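Local coordinates for periplasmic binding protein (Veillonella parvula, PDB 4OVK), which probably binds a solute in the periplasm and hands it to an ABC transporter, as periplasmic binding proteins do, at residues 42-47 with 138-143; 71-76 with 318-323; 308-313 with 329-334. One frame throughout, in Å; residues are numbered along the deposited sequence. Where two conformers were deposited one is given.

Interaction 1 of 3, residues 42-47 with 138-143; sequences TSIVYA and NGIRLL
Helices 41-49 and 133-147 meet in the buried core of one lobe, where Ile-44 and Val-45 pack against Ile-140 and Leu-143. The contact is wholly apolar. CG2 of Ile-44 touches two partners, 3.8 Å from Ile-140 CG1 and 3.9 Å from Leu-143 CD1. With CG1 of Ile-44 beside the backbone N (chi1 -59°), CG2 falls anti to that N, on the side of helix 133-147. Val-45 uses its CG2, which meets both methyls of Leu-143, CD1 and CD2, at 3.8 Å each. In all three pairs the side chains cross at about a right angle.

The lobe has a parallel four-stranded sheet with helices packed on it, as in other binding proteins of this family. Helix 41-49 is the crossover from strand 34-36 to its neighbour 55-57. Helix 133-147 follows the edge strand 125-128. The two axes approach to 10.2 Å at a crossing angle of -54°. At that spacing side chains make the contact while the backbones stay apart. Val-45 also touches Ile-36 of the sheet. Ile-140 also reaches Ala-153 and Ile-157 of the long helix 150-170.

Interaction 2 of 3, residues 71-76 with 318-323; sequences FKTLAP and YHYNLT
Leu-74, Tyr-320 and Thr-73 carry most of this contact between the short helix 71-74 and the loop after helix 306-318. Leu-74 splits its two methyls between two tyrosines. Its CD2 sits over one face of the Tyr-320 ring in a CH-pi contact, 3.7 Å from the centroid and 27° off the ring normal. The methyl is offset to the CB end of the ring, so its nearest ring atom is Tyr-320 CG at 3.3 Å. The other methyl, Leu-74 CD1, meets Tyr-318 CD2 at 3.8 Å and approaches that ring obliquely.

Tyr-320 holds its CG anti to the backbone N (chi1 -170°), which directs the ring to the helix. At the far end of this ring, Thr-73 CG2 lies 3.1 Å from Tyr-320 OH, a close packing contact. The hydroxyl itself is hydrogen-bonded to Glu-326 OE2. Were Tyr-320 replaced by an alanine, Leu-74 CD2 would probably lose the ring it lies over, and Glu-326 OE2 its hydroxyl partner.

No hydrogen bond joins the two segments. Tyr-318 OH bonds instead to Glu-284 OE2. Around the contact, Tyr-46 of helix 41-49 touches Leu-74, Tyr-314 of helix 306-318 packs on Leu-74 and Tyr-318, and Glu-326 belongs to helix 324-331.

Interaction 3 of 3, residues 308-313 with 329-334; sequences DDLKQF and TILNIS
Leu-310 packs against Ile-330 and Leu-331 where two consecutive helices near the C-terminus, 306-318 and 324-331, face each other. They are joined by the loop that holds Leu-322, in the C-terminal helical part of this two-lobed fold.

The apolar contact rests on one methyl. Leu-310 CD2 lies 4.1 Å from Ile-330 CG2 and also 4.1 Å from Leu-331 CG. Leu-331 CD1 is likewise 4.1 Å from Leu-310 CD2. The two leucines reach toward each other tip to tip. Leu-310 has its CG anti to the backbone N (chi1 179°), which extends the side chain toward helix 324-331. The backbones remain well apart, with the CA atoms of Leu-310 and Ile-330 separated by 9.6 Å. The buried area is modest, 115 Å² over both sides, yet all three touching residues are buried in the protein. Further apolar neighbours help to bury them: Leu-322 of the connecting loop touches both Leu-310 and Ile-330, and Leu-287 of helix 285-296 packs on Leu-310.

Hydrogen bonds run within the segments and not between them. In the first helix Gln-312 N bonds to Asp-308 O, and Phe-313 N to Asp-309 O. The second helix finishes in a Schellman motif, with Asn-332 at positive phi (54°). The helix stops there, and another short helix, 333-336, follows.

Polar side chains tie both segments to other parts of the fold. Asp-309 OD2 makes a salt bridge to Lys-290 NZ of helix 285-296. Asn-332 ND2 donates to the backbone oxygen of Lys-270, at the end of strand 268-270.

How the interactions relate
Interaction 2 touches both others. Its centre is about 17 Å from that of interaction 1 and about 13 Å from that of interaction 3. Tyr-46 joins it to interaction 1: Tyr-46 CE2 lies 3.5 Å from Tyr-318 CD1, and Tyr-46 OH 3.5 Å from Leu-74 CB. Toward interaction 3, Leu-322 CD1 is 3.7 Å from Leu-310 CG. Interactions 1 and 3 do not touch; their nearest atoms are about 6 Å apart. The three contacts together form a run of packing from the first lobe to the C-terminal helices. Binding proteins of this family usually hold solute between the lobes.

Interaction 1 of 3, residues 42-47 with 138-143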
ATOM      1  N   THR A  42       6.516   2.141  -7.740  1.00 11.85           N
ATOM      2  CA  THR A  42       6.082   2.274  -9.134  1.00 12.00           C
ATOM      3  C   THR A  42       4.702   2.921  -9.151  1.00 11.55           C
ATOM      4  O   THR A  42       4.471   3.909  -9.836  1.00 10.23           O
ATOM      5  CB  THR A  42       6.119   0.936  -9.889  1.00 12.07           C
ATOM      6  OG1 THR A  42       7.478   0.599 -10.161  1.00 12.38           O
ATOM      7  CG2 THR A  42       5.371   1.019 -11.217  1.00 14.15           C
ATOM      8  N   SER A  43       3.797   2.392  -8.332  1.00 12.05           N
ATOM      9  CA  SER A  43       2.468   3.000  -8.223  1.00 12.76           C
ATOM     10  C   SER A  43       2.533   4.438  -7.675  1.00 12.10           C
ATOM     11  O   SER A  43       1.732   5.291  -8.051  1.00 12.80           O
ATOM     12  CB  SER A  43       1.550   2.107  -7.370  1.00 13.83           C
ATOM     13  OG  SER A  43       1.937   2.087  -6.020  1.00 15.44           O
ATOM     14  N   ILE A  44       3.482   4.714  -6.788  1.00 11.68           N
ATOM     15  CA  ILE A  44       3.592   6.053  -6.227  1.00 12.08           C
ATOM     16  C   ILE A  44       4.115   7.067  -7.256  1.00 11.23           C
ATOM     17  O   ILE A  44       3.633   8.194  -7.322  1.00 11.19           O
ATOM     18  CB  ILE A  44       4.403   6.089  -4.911  1.00 12.45           C
ATOM     19  CG1 ILE A  44       3.730   5.184  -3.861  1.00 14.10           C
ATOM     20  CG2 ILE A  44       4.474   7.521  -4.398  1.00 13.69           C
ATOM     21  CD1 ILE A  44       4.561   4.907  -2.616  1.00 16.44           C
ATOM     22  N   VAL A  45       5.102   6.679  -8.056  1.00 10.95           N
ATOM     23  CA  VAL A  45       5.552   7.554  -9.141  1.00 10.41           C
ATOM     24  C   VAL A  45       4.402   7.841 -10.104  1.00 10.81           C
ATOM     25  O   VAL A  45       4.191   8.984 -10.508  1.00 11.49           O
ATOM     26  CB  VAL A  45       6.744   6.939  -9.871  1.00 11.31           C
ATOM     27  CG1 VAL A  45       7.013   7.647 -11.199  1.00 11.83           C
ATOM     28  CG2 VAL A  45       7.966   6.977  -8.948  1.00 11.92           C
ATOM     29  N   TYR A  46       3.642   6.806 -10.444  1.00 10.78           N
ATOM     30  CA  TYR A  46       2.467   6.979 -11.290  1.00 10.64           C
ATOM     31  C   TYR A  46       1.503   8.029 -10.693  1.00 11.11           C
ATOM     32  O   TYR A  46       1.011   8.902 -11.397  1.00 12.17           O
ATOM     33  CB  TYR A  46       1.744   5.638 -11.524  1.00 10.79           C
ATOM     34  CG  TYR A  46       0.430   5.830 -12.208  1.00 12.19           C
ATOM     35  CD1 TYR A  46       0.353   5.921 -13.584  1.00 13.81           C
ATOM     36  CD2 TYR A  46      -0.734   5.975 -11.474  1.00 15.78           C
ATOM     37  CE1 TYR A  46      -0.857   6.133 -14.222  1.00 16.95           C
ATOM     38  CE2 TYR A  46      -1.953   6.171 -12.098  1.00 15.86           C
ATOM     39  CZ  TYR A  46      -2.010   6.257 -13.462  1.00 17.59           C
ATOM     40  OH  TYR A  46      -3.218   6.476 -14.083  1.00 25.53           O
ATOM     41  N   ALA A  47       1.229   7.930  -9.400  1.00 11.89           N
ATOM     42  CA  ALA A  47       0.304   8.829  -8.740  1.00 11.08           C
ATOM     43  C   ALA A  47       0.785  10.285  -8.772  1.00 10.91           C
ATOM     44  O   ALA A  47       0.005  11.187  -9.030  1.00 14.89           O
ATOM     45  CB  ALA A  47       0.088   8.383  -7.311  1.00 11.70           C
ATOM     46  N   ASN A 138       7.282  12.157   2.634  1.00 20.04           N
ATOM     47  CA  ASN A 138       8.578  12.738   2.261  1.00 18.81           C
ATOM     48  C   ASN A 138       9.050  12.248   0.900  1.00 17.03           C
ATOM     49  O   ASN A 138       9.617  13.026   0.114  1.00 17.55           O
ATOM     50  CB  ASN A 138       9.648  12.451   3.320  1.00 23.07           C
ATOM     51  CG  ASN A 138       9.343  13.116   4.642  1.00 26.37           C
ATOM     52  OD1 ASN A 138       8.745  14.195   4.681  1.00 27.44           O
ATOM     53  ND2 ASN A 138       9.751  12.478   5.737  1.00 30.79           N
ATOM     54  N   GLY A 139       8.786  10.972   0.607  1.00 14.21           N
ATOM     55  CA  GLY A 139       9.109  10.409  -0.708  1.00 14.89           C
ATOM     56  C   GLY A 139       8.287  11.042  -1.824  1.00 14.70           C
ATOM     57  O   GLY A 139       8.797  11.328  -2.907  1.00 13.33           O
ATOM     58  N   ILE A 140       7.012  11.298  -1.552  1.00 14.94           N
ATOM     59  CA  ILE A 140       6.167  11.981  -2.530  1.00 14.31           C
ATOM     60  C   ILE A 140       6.699  13.390  -2.837  1.00 13.61           C
ATOM     61  O   ILE A 140       6.724  13.825  -3.993  1.00 12.12           O
ATOM     62  CB  ILE A 140       4.707  12.019  -2.059  1.00 14.74           C
ATOM     63  CG1 ILE A 140       4.114  10.617  -2.185  1.00 18.17           C
ATOM     64  CG2 ILE A 140       3.905  13.017  -2.866  1.00 14.80           C
ATOM     65  CD1 ILE A 140       2.834  10.427  -1.407  1.00 19.90           C
ATOM     66  N   ARG A 141       7.137  14.089  -1.797  1.00 16.26           N
ATOM     67  CA  ARG A 141       7.629  15.454  -1.956  1.00 16.24           C
ATOM     68  C   ARG A 141       8.871  15.446  -2.843  1.00 16.17           C
ATOM     69  O   ARG A 141       9.004  16.268  -3.766  1.00 15.21           O
ATOM     70  CB  ARG A 141       7.906  16.079  -0.596  1.00 18.08           C
ATOM     71  CG  ARG A 141       8.309  17.547  -0.668  1.00 20.19           C
ATOM     72  CD  ARG A 141       8.209  18.209   0.688  1.00 22.71           C
ATOM     73  NE  ARG A 141       6.824  18.470   1.071  1.00 22.60           N
ATOM     74  CZ  ARG A 141       6.339  18.375   2.307  1.00 26.74           C
ATOM     75  NH1 ARG A 141       5.059  18.642   2.526  1.00 28.64           N
ATOM     76  NH2 ARG A 141       7.105  18.005   3.329  1.00 32.17           N
ATOM     77  N   LEU A 142       9.759  14.492  -2.571  1.00 15.52           N
ATOM     78  CA  LEU A 142      10.953  14.280  -3.382  1.00 15.73           C
ATOM     79  C   LEU A 142      10.591  13.995  -4.841  1.00 14.35           C
ATOM     80  O   LEU A 142      11.166  14.602  -5.760  1.00 15.62           O
ATOM     81  CB  LEU A 142      11.791  13.140  -2.778  1.00 16.86           C
ATOM     82  CG  LEU A 142      12.988  12.584  -3.568  1.00 19.98           C
ATOM     83  CD1 LEU A 142      14.044  13.647  -3.780  1.00 22.58           C
ATOM     84  CD2 LEU A 142      13.604  11.405  -2.843  1.00 22.32           C
ATOM     85  N   LEU A 143       9.644  13.079  -5.072  1.00 13.14           N
ATOM     86  CA  LEU A 143       9.196  12.793  -6.436  1.00 13.79           C
ATOM     87  C   LEU A 143       8.655  14.036  -7.147  1.00 12.65           C
ATOM     88  O   LEU A 143       8.853  14.210  -8.350  1.00 14.24           O
ATOM     89  CB  LEU A 143       8.150  11.683  -6.435  1.00 14.11           C
ATOM     90  CG  LEU A 143       8.713  10.298  -6.147  1.00 15.27           C
ATOM     91  CD1 LEU A 143       7.547   9.324  -6.007  1.00 16.81           C
ATOM     92  CD2 LEU A 143       9.686   9.859  -7.232  1.00 17.97           C
TER

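Interaction 2 of 3, residues 71-76 with 318-323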
ATOM      1  N   PHE A  71      -4.416  -1.007 -11.653  1.00 12.97           N
ATOM      2  CA  PHE A  71      -3.240  -0.345 -12.239  1.00 11.82           C
ATOM      3  C   PHE A  71      -3.107  -0.693 -13.732  1.00 12.10           C
ATOM      4  O   PHE A  71      -2.811   0.177 -14.567  1.00 13.56           O
ATOM      5  CB  PHE A  71      -1.971  -0.787 -11.455  1.00 11.38           C
ATOM      6  CG  PHE A  71      -0.786   0.146 -11.559  1.00 10.78           C
ATOM      7  CD1 PHE A  71      -0.808   1.322 -12.309  1.00 12.76           C
ATOM      8  CD2 PHE A  71       0.377  -0.178 -10.880  1.00 11.53           C
ATOM      9  CE1 PHE A  71       0.303   2.138 -12.370  1.00 13.46           C
ATOM     10  CE2 PHE A  71       1.487   0.639 -10.934  1.00 12.12           C
ATOM     11  CZ  PHE A  71       1.451   1.793 -11.688  1.00 12.69           C
ATOM     12  N   LYS A  72      -3.337  -1.953 -14.078  1.00 12.43           N
ATOM     13  CA  LYS A  72      -3.253  -2.393 -15.485  1.00 15.51           C
ATOM     14  C   LYS A  72      -4.206  -1.612 -16.400  1.00 16.97           C
ATOM     15  O   LYS A  72      -3.861  -1.281 -17.529  1.00 17.02           O
ATOM     16  CB  LYS A  72      -3.536  -3.893 -15.629  1.00 19.72           C
ATOM     17  CG  LYS A  72      -3.274  -4.402 -17.043  1.00 26.03           C
ATOM     18  CD  LYS A  72      -3.288  -5.916 -17.114  1.00 31.14           C
ATOM     19  CE  LYS A  72      -3.132  -6.406 -18.549  1.00 34.50           C
ATOM     20  NZ  LYS A  72      -1.797  -6.086 -19.136  1.00 35.46           N
ATOM     21  N   THR A  73      -5.391  -1.297 -15.895  1.00 17.15           N
ATOM     22  CA  THR A  73      -6.361  -0.498 -16.645  1.00 19.29           C
ATOM     23  C   THR A  73      -5.955   0.961 -16.733  1.00 18.83           C
ATOM     24  O   THR A  73      -6.057   1.574 -17.799  1.00 20.47           O
ATOM     25  CB  THR A  73      -7.736  -0.573 -15.985  1.00 21.17           C
ATOM     26  OG1 THR A  73      -8.150  -1.934 -15.959  1.00 21.30           O
ATOM     27  CG2 THR A  73      -8.756   0.247 -16.746  1.00 27.75           C
ATOM     28  N   LEU A  74      -5.482   1.512 -15.617  1.00 18.02           N
ATOM     29  CA  LEU A  74      -5.026   2.902 -15.587  1.00 18.70           C
ATOM     30  C   LEU A  74      -3.822   3.156 -16.480  1.00 19.46           C
ATOM     31  O   LEU A  74      -3.702   4.229 -17.043  1.00 22.35           O
ATOM     32  CB  LEU A  74      -4.632   3.324 -14.178  1.00 18.13           C
ATOM     33  CG  LEU A  74      -5.664   3.175 -13.077  1.00 19.98           C
ATOM     34  CD1 LEU A  74      -5.050   3.526 -11.744  1.00 20.43           C
ATOM     35  CD2 LEU A  74      -6.860   4.042 -13.376  1.00 22.50           C
ATOM     36  N   ALA A  75      -2.927   2.178 -16.573  1.00 17.81           N
ATOM     37  CA  ALA A  75      -1.622   2.377 -17.190  1.00 17.86           C
ATOM     38  C   ALA A  75      -1.268   1.221 -18.131  1.00 17.49           C
ATOM     39  O   ALA A  75      -0.327   0.472 -17.865  1.00 16.69           O
ATOM     40  CB  ALA A  75      -0.577   2.526 -16.094  1.00 16.08           C
ATOM     41  N   PRO A  76      -2.027   1.072 -19.235  1.00 21.53           N
ATOM     42  CA  PRO A  76      -1.789  -0.025 -20.175  1.00 22.12           C
ATOM     43  C   PRO A  76      -0.354  -0.073 -20.726  1.00 20.80           C
ATOM     44  O   PRO A  76       0.163  -1.156 -20.984  1.00 21.03           O
ATOM     45  CB  PRO A  76      -2.831   0.219 -21.292  1.00 25.06           C
ATOM     46  CG  PRO A  76      -3.309   1.617 -21.105  1.00 26.22           C
ATOM     47  CD  PRO A  76      -3.195   1.888 -19.633  1.00 24.49           C
ATOM     48  N   TYR A 318      -5.569  10.569 -10.969  1.00 11.37           N
ATOM     49  CA  TYR A 318      -5.270   9.685 -12.096  1.00 11.70           C
ATOM     50  C   TYR A 318      -6.048  10.060 -13.372  1.00 10.79           C
ATOM     51  O   TYR A 318      -5.825   9.458 -14.420  1.00 12.74           O
ATOM     52  CB  TYR A 318      -5.593   8.234 -11.764  1.00 10.84           C
ATOM     53  CG  TYR A 318      -5.077   7.680 -10.458  1.00 10.24           C
ATOM     54  CD1 TYR A 318      -3.889   8.111  -9.889  1.00 11.40           C
ATOM     55  CD2 TYR A 318      -5.764   6.668  -9.810  1.00 10.99           C
ATOM     56  CE1 TYR A 318      -3.421   7.569  -8.703  1.00 11.74           C
ATOM     57  CE2 TYR A 318      -5.303   6.116  -8.635  1.00 10.80           C
ATOM     58  CZ  TYR A 318      -4.117   6.560  -8.086  1.00 10.74           C
ATOM     59  OH  TYR A 318      -3.651   6.021  -6.914  1.00 12.56           O
ATOM     60  N   HIS A 319      -6.967  11.023 -13.285  1.00 10.93           N
ATOM     61  CA  HIS A 319      -7.831  11.395 -14.403  1.00 11.29           C
ATOM     62  C   HIS A 319      -8.549  10.181 -14.940  1.00 10.68           C
ATOM     63  O   HIS A 319      -8.620   9.971 -16.152  1.00 12.09           O
ATOM     64  CB  HIS A 319      -7.054  12.100 -15.531  1.00 12.35           C
ATOM     65  CG  HIS A 319      -6.308  13.295 -15.053  1.00 14.26           C
ATOM     66  ND1 HIS A 319      -6.945  14.446 -14.650  1.00 16.61           N
ATOM     67  CD2 HIS A 319      -4.990  13.494 -14.830  1.00 16.63           C
ATOM     68  CE1 HIS A 319      -6.045  15.314 -14.224  1.00 19.38           C
ATOM     69  NE2 HIS A 319      -4.854  14.755 -14.314  1.00 19.67           N
ATOM     70  N   TYR A 320      -9.068   9.373 -14.019  1.00 10.65           N
ATOM     71  CA  TYR A 320      -9.760   8.147 -14.381  1.00 11.65           C
ATOM     72  C   TYR A 320     -11.054   8.096 -13.587  1.00 10.64           C
ATOM     73  O   TYR A 320     -11.042   8.275 -12.367  1.00 10.54           O
ATOM     74  CB  TYR A 320      -8.911   6.901 -14.076  1.00 12.87           C
ATOM     75  CG  TYR A 320      -9.499   5.624 -14.655  1.00 12.09           C
ATOM     76  CD1 TYR A 320      -9.247   5.262 -15.979  1.00 14.32           C
ATOM     77  CD2 TYR A 320     -10.324   4.791 -13.897  1.00 10.62           C
ATOM     78  CE1 TYR A 320      -9.795   4.132 -16.527  1.00 14.88           C
ATOM     79  CE2 TYR A 320     -10.870   3.638 -14.450  1.00 11.48           C
ATOM     80  CZ  TYR A 320     -10.596   3.311 -15.757  1.00 14.35           C
ATOM     81  OH  TYR A 320     -11.139   2.175 -16.335  1.00 18.34           O
ATOM     82  N   ASN A 321     -12.155   7.872 -14.296  1.00 11.07           N
ATOM     83  CA  ASN A 321     -13.482   7.776 -13.682  1.00 11.82           C
ATOM     84  C   ASN A 321     -13.928   6.323 -13.555  1.00 11.20           C
ATOM     85  O   ASN A 321     -14.324   5.675 -14.537  1.00 12.72           O
ATOM     86  CB  ASN A 321     -14.478   8.603 -14.488  1.00 12.80           C
ATOM     87  CG  ASN A 321     -14.173  10.086 -14.439  1.00 13.81           C
ATOM     88  OD1 ASN A 321     -13.719  10.602 -13.415  1.00 17.36           O
ATOM     89  ND2 ASN A 321     -14.432  10.790 -15.543  1.00 13.49           N
ATOM     90  N   LEU A 322     -13.852   5.825 -12.331  1.00 10.46           N
ATOM     91  CA  LEU A 322     -14.228   4.455 -11.999  1.00 11.79           C
ATOM     92  C   LEU A 322     -15.702   4.140 -12.263  1.00 13.91           C
ATOM     93  O   LEU A 322     -16.589   4.929 -11.914  1.00 14.20           O
ATOM     94  CB  LEU A 322     -13.919   4.193 -10.540  1.00 11.74           C
ATOM     95  CG  LEU A 322     -12.451   4.145 -10.098  1.00 11.65           C
ATOM     96  CD1 LEU A 322     -12.338   4.187  -8.585  1.00 11.66           C
ATOM     97  CD2 LEU A 322     -11.734   2.934 -10.682  1.00 10.12           C
ATOM     98  N   THR A 323     -15.958   2.983 -12.867  1.00 14.13           N
ATOM     99  CA  THR A 323     -17.324   2.461 -12.990  1.00 16.02           C
ATOM    100  C   THR A 323     -17.709   1.762 -11.696  1.00 16.05           C
ATOM    101  O   THR A 323     -16.859   1.441 -10.862  1.00 12.69           O
ATOM    102  CB  THR A 323     -17.431   1.423 -14.114  1.00 16.78           C
ATOM    103  OG1 THR A 323     -16.617   0.284 -13.789  1.00 17.54           O
ATOM    104  CG2 THR A 323     -16.963   2.024 -15.449  1.00 19.79           C
TER

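Interaction 3 of 3, residues 308-313 with 329-334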
ATOM      1  N   ASP A 308     -17.669   7.555  -2.939  1.00 15.07           N
ATOM      2  CA  ASP A 308     -17.485   8.903  -3.474  1.00 15.89           C
ATOM      3  C   ASP A 308     -16.045   9.366  -3.321  1.00 14.20           C
ATOM      4  O   ASP A 308     -15.492   9.985  -4.219  1.00 15.27           O
ATOM      5  CB  ASP A 308     -18.414   9.912  -2.786  1.00 17.10           C
ATOM      6  CG  ASP A 308     -19.876   9.640  -3.048  1.00 21.39           C
ATOM      7  OD1 ASP A 308     -20.195   8.883  -3.981  1.00 24.97           O
ATOM      8  OD2 ASP A 308     -20.726  10.197  -2.316  1.00 26.34           O
ATOM      9  N   ASP A 309     -15.447   9.088  -2.173  1.00 13.01           N
ATOM     10  CA  ASP A 309     -14.086   9.524  -1.910  1.00 12.43           C
ATOM     11  C   ASP A 309     -13.113   8.767  -2.825  1.00 11.24           C
ATOM     12  O   ASP A 309     -12.144   9.349  -3.312  1.00 10.51           O
ATOM     13  CB  ASP A 309     -13.702   9.297  -0.451  1.00 13.61           C
ATOM     14  CG  ASP A 309     -14.515  10.141   0.512  1.00 17.35           C
ATOM     15  OD1 ASP A 309     -15.259  11.067   0.084  1.00 19.00           O
ATOM     16  OD2 ASP A 309     -14.408   9.861   1.725  1.00 22.99           O
ATOM     17  N   LEU A 310     -13.387   7.482  -3.064  1.00 11.02           N
ATOM     18  CA  LEU A 310     -12.581   6.683  -3.997  1.00 10.30           C
ATOM     19  C   LEU A 310     -12.690   7.262  -5.416  1.00 11.22           C
ATOM     20  O   LEU A 310     -11.674   7.470  -6.072  1.00 11.95           O
ATOM     21  CB  LEU A 310     -13.046   5.221  -3.949  1.00 11.23           C
ATOM     22  CG  LEU A 310     -12.370   4.214  -4.859  1.00 11.91           C
ATOM     23  CD1 LEU A 310     -10.903   4.054  -4.493  1.00 12.29           C
ATOM     24  CD2 LEU A 310     -13.066   2.872  -4.825  1.00 13.99           C
ATOM     25  N   LYS A 311     -13.916   7.532  -5.883  0.70 10.97           N
ATOM     26  CA  LYS A 311     -14.103   8.118  -7.209  0.70 11.36           C
ATOM     27  C   LYS A 311     -13.393   9.463  -7.331  0.70 11.02           C
ATOM     28  O   LYS A 311     -12.737   9.735  -8.345  0.70 12.88           O
ATOM     29  CB  LYS A 311     -15.576   8.283  -7.544  0.70 12.53           C
ATOM     30  CG  LYS A 311     -16.268   6.947  -7.758  0.70 14.64           C
ATOM     31  CD  LYS A 311     -17.778   7.088  -7.783  0.70 19.31           C
ATOM     32  CE  LYS A 311     -18.235   7.759  -9.054  0.70 20.93           C
ATOM     33  NZ  LYS A 311     -19.706   7.624  -9.199  0.70 28.87           N
ATOM     34  N   GLN A 312     -13.529  10.295  -6.301  1.00 10.61           N
ATOM     35  CA  GLN A 312     -12.898  11.610  -6.292  1.00 12.37           C
ATOM     36  C   GLN A 312     -11.380  11.487  -6.401  1.00 13.00           C
ATOM     37  O   GLN A 312     -10.768  12.218  -7.186  1.00 11.76           O
ATOM     38  CB  GLN A 312     -13.266  12.387  -5.034  1.00 16.58           C
ATOM     39  CG  GLN A 312     -12.622  13.755  -4.931  1.00 22.12           C
ATOM     40  CD  GLN A 312     -12.861  14.393  -3.568  1.00 32.71           C
ATOM     41  OE1 GLN A 312     -12.276  13.990  -2.554  1.00 44.75           O
ATOM     42  NE2 GLN A 312     -13.716  15.388  -3.541  1.00 41.13           N
ATOM     43  N   PHE A 313     -10.801  10.577  -5.625  1.00 11.52           N
ATOM     44  CA  PHE A 313      -9.344  10.371  -5.627  1.00 10.66           C
ATOM     45  C   PHE A 313      -8.849   9.952  -7.027  1.00  9.60           C
ATOM     46  O   PHE A 313      -7.917  10.558  -7.568  1.00  9.43           O
ATOM     47  CB  PHE A 313      -8.959   9.333  -4.585  1.00 10.87           C
ATOM     48  CG  PHE A 313      -7.471   9.213  -4.363  1.00 10.99           C
ATOM     49  CD1 PHE A 313      -6.683   8.441  -5.209  1.00 10.74           C
ATOM     50  CD2 PHE A 313      -6.867   9.868  -3.305  1.00 10.84           C
ATOM     51  CE1 PHE A 313      -5.316   8.316  -4.983  1.00 11.81           C
ATOM     52  CE2 PHE A 313      -5.507   9.766  -3.092  1.00 11.92           C
ATOM     53  CZ  PHE A 313      -4.733   9.000  -3.942  1.00 13.25           C
ATOM     54  N   THR A 329     -14.871  -4.363  -7.563  1.00 14.12           N
ATOM     55  CA  THR A 329     -13.625  -5.127  -7.573  1.00 14.00           C
ATOM     56  C   THR A 329     -12.601  -4.588  -6.576  1.00 13.81           C
ATOM     57  O   THR A 329     -12.048  -5.354  -5.787  1.00 16.15           O
ATOM     58  CB  THR A 329     -13.027  -5.152  -8.989  1.00 16.98           C
ATOM     59  OG1 THR A 329     -13.978  -5.740  -9.872  1.00 19.65           O
ATOM     60  CG2 THR A 329     -11.766  -5.983  -9.034  1.00 20.52           C
ATOM     61  N   ILE A 330     -12.362  -3.278  -6.603  1.00 12.36           N
ATOM     62  CA  ILE A 330     -11.409  -2.653  -5.684  1.00 11.10           C
ATOM     63  C   ILE A 330     -11.788  -2.906  -4.223  1.00 11.54           C
ATOM     64  O   ILE A 330     -10.941  -3.285  -3.422  1.00 12.07           O
ATOM     65  CB  ILE A 330     -11.306  -1.138  -5.935  1.00 11.26           C
ATOM     66  CG1 ILE A 330     -10.624  -0.903  -7.292  1.00 12.53           C
ATOM     67  CG2 ILE A 330     -10.587  -0.441  -4.785  1.00 11.21           C
ATOM     68  CD1 ILE A 330     -10.687   0.528  -7.787  1.00 16.32           C
ATOM     69  N   LEU A 331     -13.064  -2.722  -3.892  1.00 11.14           N
ATOM     70  CA  LEU A 331     -13.499  -2.784  -2.499  1.00 10.51           C
ATOM     71  C   LEU A 331     -14.038  -4.162  -2.081  1.00 12.30           C
ATOM     72  O   LEU A 331     -14.459  -4.319  -0.939  1.00 13.52           O
ATOM     73  CB  LEU A 331     -14.565  -1.707  -2.244  1.00 12.11           C
ATOM     74  CG  LEU A 331     -14.138  -0.242  -2.380  1.00 12.00           C
ATOM     75  CD1 LEU A 331     -15.300   0.705  -2.103  1.00 13.04           C
ATOM     76  CD2 LEU A 331     -12.979   0.038  -1.428  1.00 13.71           C
ATOM     77  N   ASN A 332     -13.993  -5.150  -2.981  1.00 12.77           N
ATOM     78  CA  ASN A 332     -14.456  -6.511  -2.681  1.00 13.20           C
ATOM     79  C   ASN A 332     -15.904  -6.511  -2.158  1.00 14.14           C
ATOM     80  O   ASN A 332     -16.225  -7.218  -1.204  1.00 13.74           O
ATOM     81  CB  ASN A 332     -13.510  -7.170  -1.662  1.00 13.89           C
ATOM     82  CG  ASN A 332     -12.141  -7.470  -2.249  1.00 14.16           C
ATOM     83  OD1 ASN A 332     -12.041  -7.928  -3.367  1.00 18.68           O
ATOM     84  ND2 ASN A 332     -11.084  -7.209  -1.486  1.00 13.57           N
ATOM     85  N   ILE A 333     -16.767  -5.722  -2.795  1.00 14.30           N
ATOM     86  CA  ILE A 333     -18.140  -5.523  -2.306  1.00 15.38           C
ATOM     87  C   ILE A 333     -18.933  -6.826  -2.369  1.00 15.59           C
ATOM     88  O   ILE A 333     -19.562  -7.207  -1.377  1.00 16.94           O
ATOM     89  CB  ILE A 333     -18.828  -4.351  -3.027  1.00 17.73           C
ATOM     90  CG1 ILE A 333     -18.163  -3.036  -2.563  1.00 20.89           C
ATOM     91  CG2 ILE A 333     -20.344  -4.348  -2.791  1.00 19.42           C
ATOM     92  CD1 ILE A 333     -18.619  -1.794  -3.293  1.00 23.96           C
ATOM     93  N   SER A 334     -18.879  -7.513  -3.509  1.00 17.35           N
ATOM     94  CA  SER A 334     -19.564  -8.801  -3.660  1.00 20.82           C
ATOM     95  C   SER A 334     -18.907  -9.883  -2.824  1.00 19.17           C
ATOM     96  O   SER A 334     -19.603 -10.670  -2.156  1.00 19.26           O
ATOM     97  CB  SER A 334     -19.598  -9.247  -5.128  1.00 24.95           C
ATOM     98  OG  SER A 334     -20.422  -8.387  -5.896  1.00 29.28           O
TER